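Local coordinates for protein E1 (Kluyveromyces marxianus, PDB 3VX6) that activates the ubiquitin-like proteins ATG8 and ATG12 as an E1-like enzyme, readying them for conjugation in autophagy and cytoplasm-to-vacuole transport, at residues Ser14-Phe18 and Ser260-Lys264; Lys42-Thr46 and Asp65-Pro70; Ser122-Ile126 and Tyr138-Pro143. All blocks are in the same frame, centred on the assembly; numbering follows the deposited sequence.

In the fold
Contacts that close long loops can nest, and this chain is a clear case. The N-terminal residues 14-18 wait until 260-264 for their partner, so contact 1 closes a loop that encloses nearly the whole chain. Inside it, contact 2 ties strand 40-47 to the loop that follows strand 59-62, and contact 3 then closes the hairpin of strands 123-130 and 135-144; these two lie in series. All three reach one mixed sheet. Contacts 1 and 3, with centres about 7 Å apart, touch through Glu263 and Trp139, whereas Leu44 and Thr46 of contact 2 pack on Phe123 of contact 3.

Contact 1 (Ser14-Phe18 and Ser260-Lys264); sequences SFQSF and SGWEK
A buried carboxylate can hold two distant pieces of chain together where their backbones do not pair. Here Ser14-Phe18 turns from a loop into the extended strand that pairs with strand 59-62, while Ser260-Lys264 comprises strand 260-262 and the start of a loop; the closest CA atoms, Gln16 CA and Glu263 CA, remain 7.3 Å apart. The second segment opens with Ser260, extended and hydrogen-bonded through its backbone to Ser144. At Gly261 the backbone swings to phi/psi 133/-12, where a CB would collide with the preceding carbonyl oxygen, and its own O meets the edge of the Phe15 ring, 3.5 Å from Phe15 CE1. Trp262 points away from Ser14-Phe18, its ring meeting those of Trp139 and Phe100. This places the join on the mixed sheet, where strand 260-262 runs antiparallel to strand 135-144, with the side chains of Phe15 and Ser17 on Ile140. Glu263 (phi/psi -67/135), all trans and pointing toward the partner, supplies both oxygens: Ser17 N donates to Glu263 OE1 at 2.7 Å, nearly straight at 166°, and Ser17 OG donates to Glu263 OE2, also at 2.7 Å. With chi1 p (70°), Ser17 OG faces the carboxylate. Phe15, likewise p (69°), brings Phe15 CE2 to 3.4 Å from Glu263 OE2, and Gln16 CA lies 3.6 Å from Glu263 OE1. Lys273 adds a long, weak ion pair to the carboxylate.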
loop_
_atom_site.group_PDB
_atom_site.type_symbol
_atom_site.label_atom_id
_atom_site.label_comp_id
_atom_site.label_asym_id
_atom_site.label_seq_id
_atom_site.Cartn_x
_atom_site.Cartn_y
_atom_site.Cartn_z
ATOM N N SER A 14 6.835 0.292 1.601
ATOM C CA SER A 14 5.544 -0.113 2.157
ATOM C C SER A 14 5.262 -1.611 2.322
ATOM O O SER A 14 4.281 -1.985 2.967
ATOM C CB SER A 14 4.414 0.519 1.335
ATOM O OG SER A 14 4.416 1.937 1.429
ATOM N N PHE A 15 6.116 -2.465 1.768
ATOM C CA PHE A 15 5.897 -3.905 1.845
ATOM C C PHE A 15 7.102 -4.638 1.283
ATOM O O PHE A 15 7.953 -4.054 0.604
ATOM C CB PHE A 15 4.721 -4.292 0.962
ATOM C CG PHE A 15 5.032 -4.147 -0.511
ATOM C CD1 PHE A 15 5.281 -2.887 -1.059
ATOM C CD2 PHE A 15 5.204 -5.270 -1.318
ATOM C CE1 PHE A 15 5.705 -2.749 -2.383
ATOM C CE2 PHE A 15 5.627 -5.138 -2.642
ATOM C CZ PHE A 15 5.880 -3.877 -3.175
ATOM N N GLN A 16 7.145 -5.933 1.570
ATOM C CA GLN A 16 8.168 -6.830 1.048
ATOM C C GLN A 16 7.338 -7.967 0.467
ATOM O O GLN A 16 6.541 -8.591 1.170
ATOM C CB GLN A 16 9.085 -7.361 2.147
ATOM C CG GLN A 16 10.053 -8.418 1.642
ATOM C CD GLN A 16 11.221 -8.663 2.586
ATOM O OE1 GLN A 16 11.983 -9.615 2.413
ATOM N NE2 GLN A 16 11.370 -7.798 3.585
ATOM N N SER A 17 7.494 -8.212 -0.826
ATOM C CA SER A 17 6.716 -9.257 -1.455
ATOM C C SER A 17 7.199 -10.641 -1.057
ATOM O O SER A 17 8.374 -10.863 -0.729
ATOM C CB SER A 17 6.741 -9.118 -2.981
ATOM O OG SER A 17 8.012 -9.419 -3.522
ATOM N N PHE A 18 6.259 -11.567 -1.063
ATOM C CA PHE A 18 6.541 -12.949 -0.751
ATOM C C PHE A 18 5.657 -13.733 -1.653
ATOM O O PHE A 18 4.509 -14.031 -1.313
ATOM C CB PHE A 18 6.227 -13.265 0.702
ATOM C CG PHE A 18 7.377 -13.027 1.605
ATOM C CD1 PHE A 18 8.447 -13.914 1.614
ATOM C CD2 PHE A 18 7.436 -11.883 2.386
ATOM C CE1 PHE A 18 9.564 -13.670 2.385
ATOM C CE2 PHE A 18 8.546 -11.625 3.159
ATOM C CZ PHE A 18 9.620 -12.522 3.161
ATOM N N SER A 260 6.152 6.582 -6.448
ATOM C CA SER A 260 7.179 5.559 -6.311
ATOM C C SER A 260 6.449 4.383 -5.683
ATOM O O SER A 260 5.221 4.414 -5.579
ATOM C CB SER A 260 8.296 6.040 -5.400
ATOM O OG SER A 260 7.771 6.441 -4.152
ATOM N N GLY A 261 7.173 3.344 -5.278
ATOM C CA GLY A 261 6.514 2.202 -4.662
ATOM C C GLY A 261 6.963 0.863 -5.209
ATOM O O GLY A 261 6.660 -0.186 -4.637
ATOM N N TRP A 262 7.693 0.912 -6.320
ATOM C CA TRP A 262 8.218 -0.284 -6.978
ATOM C C TRP A 262 9.198 -0.988 -6.062
ATOM O O TRP A 262 10.146 -0.375 -5.585
ATOM C CB TRP A 262 8.939 0.094 -8.279
ATOM C CG TRP A 262 8.031 0.403 -9.423
ATOM C CD1 TRP A 262 7.950 1.578 -10.108
ATOM C CD2 TRP A 262 7.100 -0.489 -10.046
ATOM N NE1 TRP A 262 7.028 1.479 -11.120
ATOM C CE2 TRP A 262 6.488 0.222 -11.107
ATOM C CE3 TRP A 262 6.721 -1.819 -9.812
ATOM C CZ2 TRP A 262 5.521 -0.352 -11.937
ATOM C CZ3 TRP A 262 5.762 -2.393 -10.633
ATOM C CH2 TRP A 262 5.168 -1.657 -11.687
ATOM N N GLU A 263 8.976 -2.275 -5.823
ATOM C CA GLU A 263 9.851 -3.048 -4.957
ATOM C C GLU A 263 11.255 -3.211 -5.558
ATOM O O GLU A 263 11.404 -3.518 -6.742
ATOM C CB GLU A 263 9.230 -4.414 -4.703
ATOM C CG GLU A 263 9.941 -5.218 -3.648
ATOM C CD GLU A 263 9.176 -6.464 -3.290
ATOM O OE1 GLU A 263 9.508 -7.101 -2.264
ATOM O OE2 GLU A 263 8.236 -6.808 -4.044
ATOM N N LYS A 264 12.283 -3.021 -4.732
ATOM C CA LYS A 264 13.662 -3.130 -5.194
ATOM C C LYS A 264 14.243 -4.532 -5.031
ATOM O O LYS A 264 13.511 -5.506 -4.843
ATOM C CB LYS A 264 14.531 -2.104 -4.465
#

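Contact 2 (Lys42-Thr46 and Asp65-Pro70); sequences KALYT and DSFQKP
A type I beta turn, here Asp65-Gln68, can dock onto a sheet strand through one backbone hydrogen bond and a pair of aromatic rings. Lys42-Thr46 is a fully extended piece of strand 40-47, which pairs antiparallel with strand 78-86; Asp65-Pro70 is irregular, bending at Asp65, Ser66 and Phe67 (phi/psi -77/-19, -55/-4 and -101/-17) and straightening from Gln68 onward. Within the turn, Gln68 N donates to Asp65 O at 2.8 Å. The register sets Leu44 CA 4.9 Å from Phe67 CA and Tyr45 CA 4.7 Å from Ser66 CA. One backbone hydrogen bond joins the segments: Tyr45 N to Ser66 O, 2.6 Å and 152°. Two CA-H...O contacts flank it, Leu44 CA to Ser66 O at 3.2 Å and Ser66 CA to Tyr45 O at 2.9 Å.

Two CH-pi contacts order the side chains. Leu44 (m, t) places CD2 over the face of Phe67 (chi1 m), 3.9 Å from the ring centroid, while Lys42 CB lies at the ring edge, 4.0 Å from Phe67 CE1; Phe23 of helix 21-33 also stacks on Phe67. Tyr45 (chi1 m) points toward the loop and receives Lys69 CB over its face, 3.6 Å from the centroid, with Tyr45 CB 3.7 Å from Pro70 CD. Farther out, the fully extended Lys69 joins Tyr45 through a water that lies 3.2 Å from Tyr45 OH and accepts from Lys69 NZ at 3.2 Å.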
loop_
_atom_site.group_PDB
_atom_site.type_symbol
_atom_site.label_atom_id
_atom_site.label_comp_id
_atom_site.label_asym_id
_atom_site.label_seq_id
_atom_site.Cartn_x
_atom_site.Cartn_y
_atom_site.Cartn_z
ATOM N N LYS A 42 -5.516 -9.008 -13.083
ATOM C CA LYS A 42 -6.254 -9.652 -12.002
ATOM C C LYS A 42 -6.220 -8.877 -10.706
ATOM O O LYS A 42 -5.306 -8.106 -10.447
ATOM C CB LYS A 42 -5.684 -11.048 -11.715
ATOM C CG LYS A 42 -6.429 -12.222 -12.345
ATOM C CD LYS A 42 -5.923 -12.552 -13.733
ATOM C CE LYS A 42 -6.753 -13.664 -14.366
ATOM N NZ LYS A 42 -6.269 -14.021 -15.742
ATOM N N ALA A 43 -7.228 -9.098 -9.881
ATOM C CA ALA A 43 -7.280 -8.450 -8.589
ATOM C C ALA A 43 -6.624 -9.425 -7.624
ATOM O O ALA A 43 -6.900 -10.616 -7.656
ATOM C CB ALA A 43 -8.716 -8.194 -8.173
ATOM N N LEU A 44 -5.736 -8.915 -6.784
ATOM C CA LEU A 44 -5.055 -9.739 -5.802
ATOM C C LEU A 44 -5.697 -9.456 -4.444
ATOM O O LEU A 44 -6.291 -8.402 -4.232
ATOM C CB LEU A 44 -3.559 -9.401 -5.785
ATOM C CG LEU A 44 -2.846 -9.649 -7.119
ATOM C CD1 LEU A 44 -1.459 -9.047 -7.113
ATOM C CD2 LEU A 44 -2.783 -11.137 -7.376
ATOM N N TYR A 45 -5.607 -10.422 -3.544
ATOM C CA TYR A 45 -6.175 -10.289 -2.213
ATOM C C TYR A 45 -5.211 -10.984 -1.299
ATOM O O TYR A 45 -4.789 -12.109 -1.552
ATOM C CB TYR A 45 -7.540 -10.985 -2.107
ATOM C CG TYR A 45 -8.638 -10.357 -2.935
ATOM C CD1 TYR A 45 -9.265 -9.185 -2.521
ATOM C CD2 TYR A 45 -9.035 -10.919 -4.148
ATOM C CE1 TYR A 45 -10.257 -8.586 -3.290
ATOM C CE2 TYR A 45 -10.027 -10.325 -4.928
ATOM C CZ TYR A 45 -10.633 -9.157 -4.492
ATOM O OH TYR A 45 -11.607 -8.553 -5.257
ATOM N N THR A 46 -4.829 -10.311 -0.238
ATOM C CA THR A 46 -3.926 -10.934 0.681
ATOM C C THR A 46 -4.393 -10.484 2.035
ATOM O O THR A 46 -4.647 -9.298 2.255
ATOM C CB THR A 46 -2.480 -10.509 0.396
ATOM O OG1 THR A 46 -1.589 -11.240 1.248
ATOM C CG2 THR A 46 -2.310 -9.016 0.612
ATOM N N ASP A 65 -3.713 -18.529 -3.044
ATOM C CA ASP A 65 -4.983 -17.969 -2.583
ATOM C C ASP A 65 -5.106 -16.458 -2.829
ATOM O O ASP A 65 -6.210 -15.908 -2.841
ATOM C CB ASP A 65 -5.185 -18.261 -1.087
ATOM C CG ASP A 65 -4.095 -17.654 -0.217
ATOM O OD1 ASP A 65 -3.024 -18.292 -0.055
ATOM O OD2 ASP A 65 -4.311 -16.528 0.293
ATOM N N SER A 66 -3.976 -15.794 -3.038
ATOM C CA SER A 66 -3.969 -14.358 -3.268
ATOM C C SER A 66 -4.852 -13.880 -4.412
ATOM O O SER A 66 -4.985 -12.674 -4.644
ATOM C CB SER A 66 -2.539 -13.884 -3.496
ATOM O OG SER A 66 -1.817 -13.944 -2.284
ATOM N N PHE A 67 -5.467 -14.812 -5.124
ATOM C CA PHE A 67 -6.314 -14.432 -6.237
ATOM C C PHE A 67 -7.781 -14.463 -5.887
ATOM O O PHE A 67 -8.605 -13.859 -6.581
ATOM C CB PHE A 67 -6.033 -15.333 -7.427
ATOM C CG PHE A 67 -4.743 -15.023 -8.111
ATOM C CD1 PHE A 67 -4.655 -13.952 -8.993
ATOM C CD2 PHE A 67 -3.615 -15.790 -7.876
ATOM C CE1 PHE A 67 -3.464 -13.652 -9.632
ATOM C CE2 PHE A 67 -2.421 -15.501 -8.506
ATOM C CZ PHE A 67 -2.343 -14.429 -9.389
ATOM N N GLN A 68 -8.105 -15.150 -4.800
ATOM C CA GLN A 68 -9.491 -15.248 -4.376
ATOM C C GLN A 68 -9.813 -14.250 -3.274
ATOM O O GLN A 68 -9.046 -14.089 -2.320
ATOM C CB GLN A 68 -9.805 -16.672 -3.894
ATOM C CG GLN A 68 -11.295 -17.042 -3.966
ATOM C CD GLN A 68 -11.843 -17.075 -5.402
ATOM O OE1 GLN A 68 -11.767 -16.083 -6.140
ATOM N NE2 GLN A 68 -12.403 -18.219 -5.797
ATOM N N LYS A 69 -10.943 -13.567 -3.424
ATOM C CA LYS A 69 -11.385 -12.605 -2.424
ATOM C C LYS A 69 -11.840 -13.402 -1.208
ATOM O O LYS A 69 -12.640 -14.333 -1.321
ATOM C CB LYS A 69 -12.543 -11.756 -2.956
ATOM C CG LYS A 69 -13.080 -10.747 -1.946
ATOM C CD LYS A 69 -14.151 -9.860 -2.557
ATOM C CE LYS A 69 -14.646 -8.826 -1.558
ATOM N NZ LYS A 69 -15.623 -7.882 -2.174
ATOM N N PRO A 70 -11.333 -13.047 -0.025
ATOM C CA PRO A 70 -11.718 -13.776 1.182
ATOM C C PRO A 70 -13.065 -13.413 1.792
ATOM O O PRO A 70 -13.864 -12.674 1.216
ATOM C CB PRO A 70 -10.563 -13.488 2.145
ATOM C CG PRO A 70 -9.417 -13.083 1.229
ATOM C CD PRO A 70 -10.128 -12.241 0.218
HETATM O O HOH W 1 -13.659 -6.367 -4.232
#

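Contact 3 (Ser122-Ile126 and Tyr138-Pro143); sequences SFYMI and YWICMP
The apolar centre of this beta hairpin shows how alternation along two paired strands builds two separate side-chain faces. Met125 and Ile140 form the non-hydrogen-bonded pair, CA atoms 4.0 Å apart, with Met125 CG 3.4 Å from Ile140 CG1; Met125 is trans at chi1 and chi2, and Ile140 is m, t. Met125 CE reaches to 3.5 Å from Tyr138 CB, and Met125 SD makes an oblique Met-aromatic contact 5.4 Å from the Tyr138 ring centroid. Along that face, Phe123 CD2 lies 4.3 Å from Ile140 CG2, and Phe15 and Leu62 cover Ile140. The other face carries Tyr124 (chi1 m) with Cys141 (chi1 p), and Ile126 (p, t) with Trp139 (chi1 t): Tyr124 CB is 3.8 Å from Cys141 SG, whose sulfur sits obliquely 5.5 Å from the Tyr124 ring centroid, and Ile126 CG1 is 3.5 Å from Trp139 CB. Helix 97-114 covers Tyr124 there.

The extended strands 123-126 and 138-143 run antiparallel, their axes 4.5 Å apart at 163°. Both hydrogen-bonded pairs are reciprocal. Tyr124 N donates to Cys141 O at 2.7 Å (176°), and Cys141 N to Tyr124 O at 2.7 Å; Ile126 N donates to Trp139 O at 2.7 Å, and Trp139 N to Ile126 O at 2.6 Å. Trp139 NE1 binds Glu263 O, linking the hairpin to the strand 260-262 region. At the end of the pairing a water accepts from Ser122 N at 2.9 Å and lies 2.7 Å from Pro143 O.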
loop_
_atom_site.group_PDB
_atom_site.type_symbol
_atom_site.label_atom_id
_atom_site.label_comp_id
_atom_site.label_asym_id
_atom_site.label_seq_id
_atom_site.Cartn_x
_atom_site.Cartn_y
_atom_site.Cartn_z
ATOM N N SER A 122 -2.892 0.344 -1.763
ATOM C CA SER A 122 -3.067 -0.820 -2.610
ATOM C C SER A 122 -1.723 -1.296 -3.152
ATOM O O SER A 122 -0.700 -0.645 -2.981
ATOM C CB SER A 122 -3.995 -0.479 -3.768
ATOM O OG SER A 122 -4.351 -1.644 -4.474
ATOM N N PHE A 123 -1.714 -2.460 -3.776
ATOM C CA PHE A 123 -0.486 -2.936 -4.369
ATOM C C PHE A 123 -0.815 -3.409 -5.763
ATOM O O PHE A 123 -1.900 -3.922 -6.023
ATOM C CB PHE A 123 0.163 -4.051 -3.558
ATOM C CG PHE A 123 -0.627 -5.311 -3.506
ATOM C CD1 PHE A 123 -1.731 -5.420 -2.672
ATOM C CD2 PHE A 123 -0.217 -6.424 -4.234
ATOM C CE1 PHE A 123 -2.414 -6.626 -2.556
ATOM C CE2 PHE A 123 -0.888 -7.634 -4.128
ATOM C CZ PHE A 123 -1.987 -7.740 -3.288
ATOM N N TYR A 124 0.139 -3.196 -6.655
ATOM C CA TYR A 124 0.019 -3.539 -8.053
ATOM C C TYR A 124 1.241 -4.369 -8.427
ATOM O O TYR A 124 2.372 -4.081 -8.017
ATOM C CB TYR A 124 -0.023 -2.256 -8.877
ATOM C CG TYR A 124 -1.147 -1.319 -8.480
ATOM C CD1 TYR A 124 -2.378 -1.358 -9.144
ATOM C CD2 TYR A 124 -0.989 -0.402 -7.428
ATOM C CE1 TYR A 124 -3.423 -0.507 -8.778
ATOM C CE2 TYR A 124 -2.034 0.455 -7.047
ATOM C CZ TYR A 124 -3.251 0.397 -7.733
ATOM O OH TYR A 124 -4.299 1.234 -7.403
ATOM N N MET A 125 1.015 -5.416 -9.198
ATOM C CA MET A 125 2.111 -6.265 -9.596
ATOM C C MET A 125 2.108 -6.402 -11.098
ATOM O O MET A 125 1.065 -6.602 -11.689
ATOM C CB MET A 125 1.956 -7.645 -8.949
ATOM C CG MET A 125 3.073 -8.606 -9.272
ATOM S SD MET A 125 2.819 -10.215 -8.516
ATOM C CE MET A 125 3.348 -11.262 -9.866
ATOM N N ILE A 126 3.258 -6.232 -11.725
ATOM C CA ILE A 126 3.324 -6.442 -13.158
ATOM C C ILE A 126 4.176 -7.688 -13.237
ATOM O O ILE A 126 5.043 -7.914 -12.390
ATOM C CB ILE A 126 3.995 -5.286 -13.933
ATOM C CG1 ILE A 126 5.368 -4.960 -13.334
ATOM C CG2 ILE A 126 3.048 -4.086 -13.970
ATOM C CD1 ILE A 126 6.194 -3.967 -14.149
ATOM N N TYR A 138 8.579 -10.758 -12.402
ATOM C CA TYR A 138 7.528 -9.937 -11.823
ATOM C C TYR A 138 8.066 -8.739 -11.087
ATOM O O TYR A 138 9.250 -8.664 -10.753
ATOM C CB TYR A 138 6.652 -10.731 -10.870
ATOM C CG TYR A 138 7.379 -11.259 -9.673
ATOM C CD1 TYR A 138 8.316 -12.275 -9.810
ATOM C CD2 TYR A 138 7.096 -10.778 -8.391
ATOM C CE1 TYR A 138 8.952 -12.811 -8.708
ATOM C CE2 TYR A 138 7.727 -11.310 -7.270
ATOM C CZ TYR A 138 8.658 -12.331 -7.440
ATOM O OH TYR A 138 9.299 -12.892 -6.357
ATOM N N TRP A 139 7.167 -7.799 -10.833
ATOM C CA TRP A 139 7.520 -6.585 -10.149
ATOM C C TRP A 139 6.302 -6.066 -9.416
ATOM O O TRP A 139 5.262 -5.795 -10.024
ATOM C CB TRP A 139 7.989 -5.553 -11.156
ATOM C CG TRP A 139 8.938 -4.581 -10.580
ATOM C CD1 TRP A 139 9.219 -4.390 -9.258
ATOM C CD2 TRP A 139 9.764 -3.668 -11.303
ATOM N NE1 TRP A 139 10.172 -3.417 -9.116
ATOM C CE2 TRP A 139 10.525 -2.956 -10.357
ATOM C CE3 TRP A 139 9.933 -3.381 -12.663
ATOM C CZ2 TRP A 139 11.445 -1.974 -10.724
ATOM C CZ3 TRP A 139 10.848 -2.405 -13.027
ATOM C CH2 TRP A 139 11.593 -1.713 -12.060
ATOM N N ILE A 140 6.426 -5.933 -8.103
ATOM C CA ILE A 140 5.320 -5.441 -7.310
ATOM C C ILE A 140 5.620 -4.027 -6.864
ATOM O O ILE A 140 6.785 -3.653 -6.685
ATOM C CB ILE A 140 5.082 -6.316 -6.072
ATOM C CG1 ILE A 140 4.840 -7.764 -6.505
ATOM C CG2 ILE A 140 3.887 -5.794 -5.291
ATOM C CD1 ILE A 140 4.585 -8.731 -5.358
ATOM N N CYS A 141 4.561 -3.237 -6.720
ATOM C CA CYS A 141 4.681 -1.864 -6.264
ATOM C C CYS A 141 3.442 -1.529 -5.459
ATOM O O CYS A 141 2.357 -2.044 -5.715
ATOM C CB CYS A 141 4.802 -0.885 -7.437
ATOM S SG CYS A 141 3.246 -0.437 -8.258
ATOM N N MET A 142 3.625 -0.702 -4.447
ATOM C CA MET A 142 2.516 -0.242 -3.631
ATOM C C MET A 142 2.687 1.260 -3.811
ATOM O O MET A 142 3.524 1.873 -3.157
ATOM C CB MET A 142 2.715 -0.652 -2.176
ATOM C CG MET A 142 1.534 -0.320 -1.299
ATOM S SD MET A 142 1.820 -0.888 0.348
ATOM C CE MET A 142 1.012 -2.485 0.355
ATOM N N PRO A 143 1.913 1.863 -4.728
ATOM C CA PRO A 143 2.009 3.290 -4.996
ATOM C C PRO A 143 2.036 4.185 -3.789
ATOM O O PRO A 143 1.192 4.110 -2.895
ATOM C CB PRO A 143 0.815 3.552 -5.902
ATOM C CG PRO A 143 0.696 2.297 -6.628
ATOM C CD PRO A 143 0.803 1.299 -5.500
HETATM O O HOH W 2 -0.792 2.298 -2.402
#